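Local coordinates for protein agrin (Gallus gallus, PDB 1PZ7) that probably acts in the basal lamina to direct clustering of acetylcholine receptors at the neuromuscular synapse, with its activity modulated by alternative splicing and calcium binding, at residues 78-83 / 87-92; 159-162 / 168-171. All coordinates share one frame; numbering follows the deposited sequence.

Contact 1 (78-83 / 87-92)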
ATOM      1  N   ILE A  78      -6.206  -3.113  -3.628  1.00  8.30           N
ATOM      2  CA  ILE A  78      -4.833  -3.490  -3.904  1.00  8.53           C
ATOM      3  C   ILE A  78      -4.088  -3.048  -2.654  1.00  8.74           C
ATOM      4  O   ILE A  78      -4.293  -1.937  -2.152  1.00  8.71           O
ATOM      5  CB  ILE A  78      -4.276  -2.876  -5.212  1.00  8.51           C
ATOM      6  CG1 ILE A  78      -2.854  -3.375  -5.474  1.00  8.74           C
ATOM      7  CG2 ILE A  78      -4.297  -1.361  -5.178  1.00  8.68           C
ATOM      8  CD1 ILE A  78      -2.416  -3.176  -6.907  1.00  9.61           C
ATOM      9  N   ALA A  79      -3.270  -3.938  -2.107  1.00  8.89           N
ATOM     10  CA  ALA A  79      -2.596  -3.650  -0.858  1.00  9.15           C
ATOM     11  C   ALA A  79      -1.190  -4.209  -0.822  1.00  9.26           C
ATOM     12  O   ALA A  79      -0.888  -5.199  -1.492  1.00  9.28           O
ATOM     13  CB  ALA A  79      -3.397  -4.219   0.298  1.00  9.55           C
ATOM     14  N   LEU A  80      -0.344  -3.551  -0.033  1.00  8.82           N
ATOM     15  CA  LEU A  80       1.008  -4.010   0.257  1.00  9.31           C
ATOM     16  C   LEU A  80       1.059  -4.315   1.744  1.00  9.09           C
ATOM     17  O   LEU A  80       0.569  -3.532   2.560  1.00  9.05           O
ATOM     18  CB  LEU A  80       2.039  -2.937  -0.073  1.00  9.57           C
ATOM     19  CG  LEU A  80       2.091  -2.513  -1.537  1.00 10.38           C
ATOM     20  CD1 LEU A  80       3.097  -1.398  -1.746  1.00 10.95           C
ATOM     21  CD2 LEU A  80       2.419  -3.709  -2.416  1.00 12.09           C
ATOM     22  N   ALA A  81       1.655  -5.441   2.105  1.00  9.34           N
ATOM     23  CA  ALA A  81       1.743  -5.826   3.503  1.00  9.21           C
ATOM     24  C   ALA A  81       2.983  -6.654   3.716  1.00  9.28           C
ATOM     25  O   ALA A  81       3.483  -7.271   2.785  1.00  9.13           O
ATOM     26  CB  ALA A  81       0.519  -6.632   3.904  1.00  9.21           C
ATOM     27  N   ILE A  82       3.474  -6.658   4.946  1.00  8.78           N
ATOM     28  CA  ILE A  82       4.558  -7.541   5.326  1.00  8.87           C
ATOM     29  C   ILE A  82       3.863  -8.760   5.904  1.00  8.76           C
ATOM     30  O   ILE A  82       3.116  -8.638   6.869  1.00  8.54           O
ATOM     31  CB  ILE A  82       5.461  -6.886   6.380  1.00  8.98           C
ATOM     32  CG1 ILE A  82       6.052  -5.573   5.851  1.00  9.43           C
ATOM     33  CG2 ILE A  82       6.574  -7.847   6.785  1.00  9.15           C
ATOM     34  CD1 ILE A  82       6.825  -4.779   6.901  1.00  9.97           C
ATOM     35  N   VAL A  83       4.072  -9.915   5.289  1.00  8.55           N
ATOM     36  CA  VAL A  83       3.447 -11.146   5.742  1.00  8.95           C
ATOM     37  C   VAL A  83       4.542 -12.163   5.978  1.00  8.74           C
ATOM     38  O   VAL A  83       5.245 -12.557   5.048  1.00  8.58           O
ATOM     39  CB  VAL A  83       2.454 -11.691   4.706  1.00  9.23           C
ATOM     40  CG1 VAL A  83       1.883 -13.027   5.161  1.00 10.35           C
ATOM     41  CG2 VAL A  83       1.346 -10.678   4.452  1.00  9.69           C
ATOM     42  N   VAL A  87       7.481  -8.686   1.989  1.00  8.46           N
ATOM     43  CA  VAL A  87       6.464  -7.834   1.417  1.00  8.91           C
ATOM     44  C   VAL A  87       5.709  -8.627   0.365  1.00  8.83           C
ATOM     45  O   VAL A  87       6.292  -9.398  -0.402  1.00  8.75           O
ATOM     46  CB  VAL A  87       7.067  -6.587   0.746  1.00  8.87           C
ATOM     47  CG1 VAL A  87       5.976  -5.756   0.064  1.00  9.22           C
ATOM     48  CG2 VAL A  87       7.816  -5.741   1.760  1.00  9.23           C
ATOM     49  N   GLN A  88       4.394  -8.460   0.351  1.00  8.79           N
ATOM     50  CA  GLN A  88       3.600  -9.045  -0.702  1.00  9.56           C
ATOM     51  C   GLN A  88       2.532  -8.065  -1.138  1.00  9.51           C
ATOM     52  O   GLN A  88       2.085  -7.216  -0.362  1.00  9.84           O
ATOM     53  CB  GLN A  88       2.994 -10.378  -0.279  1.00  9.94           C
ATOM     54  CG  GLN A  88       1.948 -10.305   0.802  1.00 10.39           C
ATOM     55  CD  GLN A  88       1.338 -11.666   1.081  1.00 10.38           C
ATOM     56  OE1 GLN A  88       0.117 -11.794   1.219  1.00 12.30           O
ATOM     57  NE2 GLN A  88       2.179 -12.686   1.149  1.00  9.06           N
ATOM     58  N   MET A  89       2.154  -8.175  -2.400  1.00  9.32           N
ATOM     59  CA  MET A  89       1.086  -7.379  -2.961  1.00  9.49           C
ATOM     60  C   MET A  89      -0.084  -8.309  -3.201  1.00  9.55           C
ATOM     61  O   MET A  89       0.091  -9.457  -3.613  1.00  9.91           O
ATOM     62  CB  MET A  89       1.520  -6.729  -4.263  1.00  9.89           C
ATOM     63  CG  MET A  89       0.428  -5.907  -4.901  1.00 10.02           C
ATOM     64  SD  MET A  89       0.997  -4.826  -6.215  1.00 11.46           S
ATOM     65  CE  MET A  89       1.648  -6.010  -7.359  1.00 11.15           C
ATOM     66  N   MET A  90      -1.279  -7.810  -2.933  1.00  9.53           N
ATOM     67  CA  MET A  90      -2.489  -8.574  -3.112  1.00  9.47           C
ATOM     68  C   MET A  90      -3.536  -7.654  -3.704  1.00  8.99           C
ATOM     69  O   MET A  90      -3.644  -6.506  -3.299  1.00  8.95           O
ATOM     70  CB  MET A  90      -2.947  -9.097  -1.752  1.00 10.21           C
ATOM     71  CG  MET A  90      -4.170  -9.943  -1.762  1.00 11.79           C
ATOM     72  SD  MET A  90      -4.348 -10.727  -0.140  1.00 16.86           S
ATOM     73  CE  MET A  90      -5.302 -12.118  -0.597  1.00 15.77           C
ATOM     74  N   TYR A  91      -4.273  -8.140  -4.693  1.00  8.28           N
ATOM     75  CA  TYR A  91      -5.393  -7.381  -5.223  1.00  8.36           C
ATOM     76  C   TYR A  91      -6.503  -8.296  -5.693  1.00  8.15           C
ATOM     77  O   TYR A  91      -6.269  -9.427  -6.118  1.00  8.26           O
ATOM     78  CB  TYR A  91      -4.980  -6.395  -6.327  1.00  8.31           C
ATOM     79  CG  TYR A  91      -4.168  -6.957  -7.475  1.00  8.77           C
ATOM     80  CD1 TYR A  91      -4.783  -7.455  -8.625  1.00  8.05           C
ATOM     81  CD2 TYR A  91      -2.783  -6.953  -7.426  1.00  9.84           C
ATOM     82  CE1 TYR A  91      -4.030  -7.948  -9.685  1.00  8.91           C
ATOM     83  CE2 TYR A  91      -2.025  -7.447  -8.470  1.00 10.14           C
ATOM     84  CZ  TYR A  91      -2.648  -7.942  -9.596  1.00 10.02           C
ATOM     85  OH  TYR A  91      -1.859  -8.423 -10.619  1.00 10.42           O
ATOM     86  N   ASP A  92      -7.722  -7.796  -5.557  1.00  7.91           N
ATOM     87  CA  ASP A  92      -8.925  -8.468  -6.017  1.00  7.60           C
ATOM     88  C   ASP A  92      -9.677  -7.395  -6.777  1.00  7.72           C
ATOM     89  O   ASP A  92      -9.998  -6.349  -6.217  1.00  7.54           O
ATOM     90  CB  ASP A  92      -9.755  -8.995  -4.843  1.00  7.56           C
ATOM     91  CG  ASP A  92     -10.916  -9.873  -5.288  1.00  7.10           C
ATOM     92  OD1 ASP A  92     -11.468 -10.619  -4.445  1.00  7.13           O
ATOM     93  OD2 ASP A  92     -11.340  -9.871  -6.457  1.00  8.10           O
TER
HETATM   94  O   HOH W   1      -0.499  -7.110   0.245  1.00 14.38           O

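Contact 2 (159-162 / 168-171)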
ATOM      1  N   SER A 159     -12.388  -4.907   9.451  1.00 18.75           N
ATOM      2  CA  SER A 159     -13.250  -6.061   9.206  1.00 18.88           C
ATOM      3  C   SER A 159     -12.969  -6.626   7.826  1.00 18.80           C
ATOM      4  O   SER A 159     -13.072  -7.834   7.602  1.00 18.76           O
ATOM      5  CB  SER A 159     -14.724  -5.679   9.307  1.00 18.93           C
ATOM      6  OG  SER A 159     -15.170  -5.047   8.121  1.00 19.70           O
ATOM      7  N   VAL A 160     -12.621  -5.734   6.904  1.00 18.76           N
ATOM      8  CA  VAL A 160     -12.247  -6.121   5.558  1.00 18.86           C
ATOM      9  C   VAL A 160     -10.793  -6.580   5.606  1.00 18.95           C
ATOM     10  O   VAL A 160      -9.919  -6.029   4.936  1.00 19.71           O
ATOM     11  CB  VAL A 160     -12.380  -4.956   4.574  1.00 18.80           C
ATOM     12  CG1 VAL A 160     -12.183  -5.447   3.164  1.00 18.87           C
ATOM     13  CG2 VAL A 160     -13.740  -4.292   4.711  1.00 18.83           C
ATOM     14  N   ALA A 161     -10.559  -7.585   6.439  1.00 18.84           N
ATOM     15  CA  ALA A 161      -9.249  -8.188   6.629  1.00 18.49           C
ATOM     16  C   ALA A 161      -9.432  -9.509   7.369  1.00 18.22           C
ATOM     17  O   ALA A 161      -8.471 -10.228   7.628  1.00 18.60           O
ATOM     18  CB  ALA A 161      -8.333  -7.262   7.412  1.00 18.69           C
ATOM     19  N   HIS A 162     -10.672  -9.828   7.720  1.00 17.67           N
ATOM     20  CA  HIS A 162     -10.958 -11.089   8.378  1.00 17.15           C
ATOM     21  C   HIS A 162     -10.701 -12.210   7.384  1.00 16.41           C
ATOM     22  O   HIS A 162     -10.328 -13.316   7.763  1.00 16.56           O
ATOM     23  CB  HIS A 162     -12.402 -11.114   8.870  1.00 17.22           C
ATOM     24  CG  HIS A 162     -12.689 -10.096   9.927  1.00 17.95           C
ATOM     25  ND1 HIS A 162     -13.947  -9.898  10.453  1.00 19.27           N
ATOM     26  CD2 HIS A 162     -11.877  -9.210  10.551  1.00 18.77           C
ATOM     27  CE1 HIS A 162     -13.895  -8.940  11.362  1.00 19.08           C
ATOM     28  NE2 HIS A 162     -12.651  -8.507  11.442  1.00 19.02           N
ATOM     29  N   TYR A 168      -2.701  -8.118   7.616  1.00 11.54           N
ATOM     30  CA  TYR A 168      -3.551  -7.064   7.069  1.00 11.84           C
ATOM     31  C   TYR A 168      -4.354  -6.310   8.141  1.00 12.10           C
ATOM     32  O   TYR A 168      -4.840  -5.206   7.879  1.00 13.22           O
ATOM     33  CB  TYR A 168      -4.450  -7.637   5.974  1.00 11.96           C
ATOM     34  CG  TYR A 168      -3.638  -8.054   4.775  1.00 11.48           C
ATOM     35  CD1 TYR A 168      -3.037  -9.306   4.723  1.00 12.16           C
ATOM     36  CD2 TYR A 168      -3.428  -7.184   3.718  1.00 11.77           C
ATOM     37  CE1 TYR A 168      -2.271  -9.683   3.639  1.00 11.47           C
ATOM     38  CE2 TYR A 168      -2.666  -7.547   2.633  1.00 11.00           C
ATOM     39  CZ  TYR A 168      -2.085  -8.803   2.593  1.00 12.07           C
ATOM     40  OH  TYR A 168      -1.319  -9.166   1.512  1.00 12.30           O
ATOM     41  N   SER A 169      -4.460  -6.881   9.340  1.00 12.08           N
ATOM     42  CA  SER A 169      -5.158  -6.230  10.452  1.00 12.11           C
ATOM     43  C   SER A 169      -4.158  -5.713  11.475  1.00 11.42           C
ATOM     44  O   SER A 169      -4.528  -5.291  12.569  1.00 12.06           O
ATOM     45  CB  SER A 169      -6.109  -7.211  11.141  1.00 12.38           C
ATOM     46  OG  SER A 169      -7.031  -7.762  10.220  1.00 14.42           O
ATOM     47  N   THR A 170      -2.884  -5.757  11.107  1.00 10.30           N
ATOM     48  CA  THR A 170      -1.803  -5.361  11.985  1.00  9.94           C
ATOM     49  C   THR A 170      -1.220  -4.031  11.542  1.00  9.26           C
ATOM     50  O   THR A 170      -0.764  -3.897  10.419  1.00  9.11           O
ATOM     51  CB  THR A 170      -0.705  -6.434  11.942  1.00  9.75           C
ATOM     52  OG1 THR A 170      -1.256  -7.708  12.314  1.00 10.36           O
ATOM     53  CG2 THR A 170       0.377  -6.154  12.975  1.00 10.09           C
ATOM     54  N   GLY A 171      -1.229  -3.046  12.428  1.00  8.68           N
ATOM     55  CA  GLY A 171      -0.664  -1.751  12.107  1.00  8.62           C
ATOM     56  C   GLY A 171       0.829  -1.850  11.867  1.00  8.28           C
ATOM     57  O   GLY A 171       1.531  -2.563  12.574  1.00  8.58           O
TER
HETATM   58  O   HOH W   2      -6.197  -9.684   8.877  1.00 21.33           O
HETATM   59  O   HOH W   3      -8.564 -10.229  10.953  1.00 31.73           O

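Contact 1 (78-83 / 87-92)
The phenol ring of Tyr91 meets Ile78 obliquely: methyl CD1 of Ile78 comes to 3.8 Å from ring atom CD2 of Tyr91. The two side chains run side by side in the same direction, and the ring hydroxyl continues to the carbonyl of Arg121. With CG1 of Ile78 opposite the backbone N (chi1 -177°), its CD1 also reaches SD of Met89 at 3.9 Å. Next along this face, CD2 of Leu80 rests on CB of Met89 at 3.7 Å. The other face carries Ala79, Ala81, Gln88 and Met90; at its turn end CG2 of Val83 lies 3.7 Å from CG of Gln88.

Between the faces, backbone bonds pair Ala79 with Met90 and Ala81 with Gln88, two each. A water on the alanine side donates to O of Ala79 at 2.6 Å and to O of Gln88 at 2.7 Å, giving each carbonyl a second donor besides its strand partner.

The strands run at 159° to one another. Paired in this way they form an antiparallel beta hairpin, and the packing of Ile78, Leu80, Met89 and Tyr91 on Ala116 and Arg118 of strand 112-119 in the opposing sheet turns this face into the interior of the laminin G beta sandwich.

Contact 2 (159-162 / 168-171)
The long connection between strand 149-152 and strand 175-181, which contains no further strand, doubles back where Ala161 meets Tyr168 and Ser169, and it offers a worked example of loop-to-loop packing completed by water. Methyl CB of Ala161 is the probe on one side. It sits 3.1 Å from OG of Ser169, a close approach for a carbon and an oxygen, and 4.2 Å from CB of Tyr168, where the packing is looser.

The serine hydroxyl lies beside its own backbone N and opposite its carbonyl carbon (chi1 -56°), a rotation that sets it against the methyl group. Two waters also lie between it and O of Ala161. The first is 2.7 Å from O of Ala161, but the arrangement of its protons is uncertain and its very short contact with OG of Ser169 is doubtful; the second is 3.0 Å from OG of Ser169 and reaches O of Ala161 only through a weak bond. Solvent therefore probably supplies the polar link between the two segments.

Segment 159-162 is itself tightly turned just before the methyl. Val160 is the centre of an inverse gamma turn, in which N of Ala161 bonds to O of Ser159 at 2.8 Å. N of His162 reaches that same oxygen from the same face of the carbonyl plane, while the oxygen itself lies over one face of the His162 ring, toward its rim.

On the other segment, OG1 of Thr170 bonds to the carbonyl of Lys166, tying this segment back to the chain just before it. Val160 packs on Trp67, the ring of Tyr168 runs away from Ala161 to Leu64, Trp67, Ala79 and Val83, and the backbone of Thr170 bonds to Leu64, laying the loop against strands 63-68 and 77-83.

How the contacts relate
Following the chain from the N terminus, strand 77-83 turns through a short connection into strand 86-92, and contact 1 closes this tight hairpin. Only much later, after strand 149-152, does contact 2 close a loop of its own, with five residues between its segments. The two are therefore in series, neither nesting nor crossing, yet they meet in space with centres 12 Å apart. Tyr168 is the bridge: its CE2 lies 3.5 Å from CB of Ala81, while its hydroxyl approaches CB of Met90 and probably hydrogen-bonds to the side-chain amide of Gln88. The late loop thereby covers part of the hairpin face turned away from the opposing sheet.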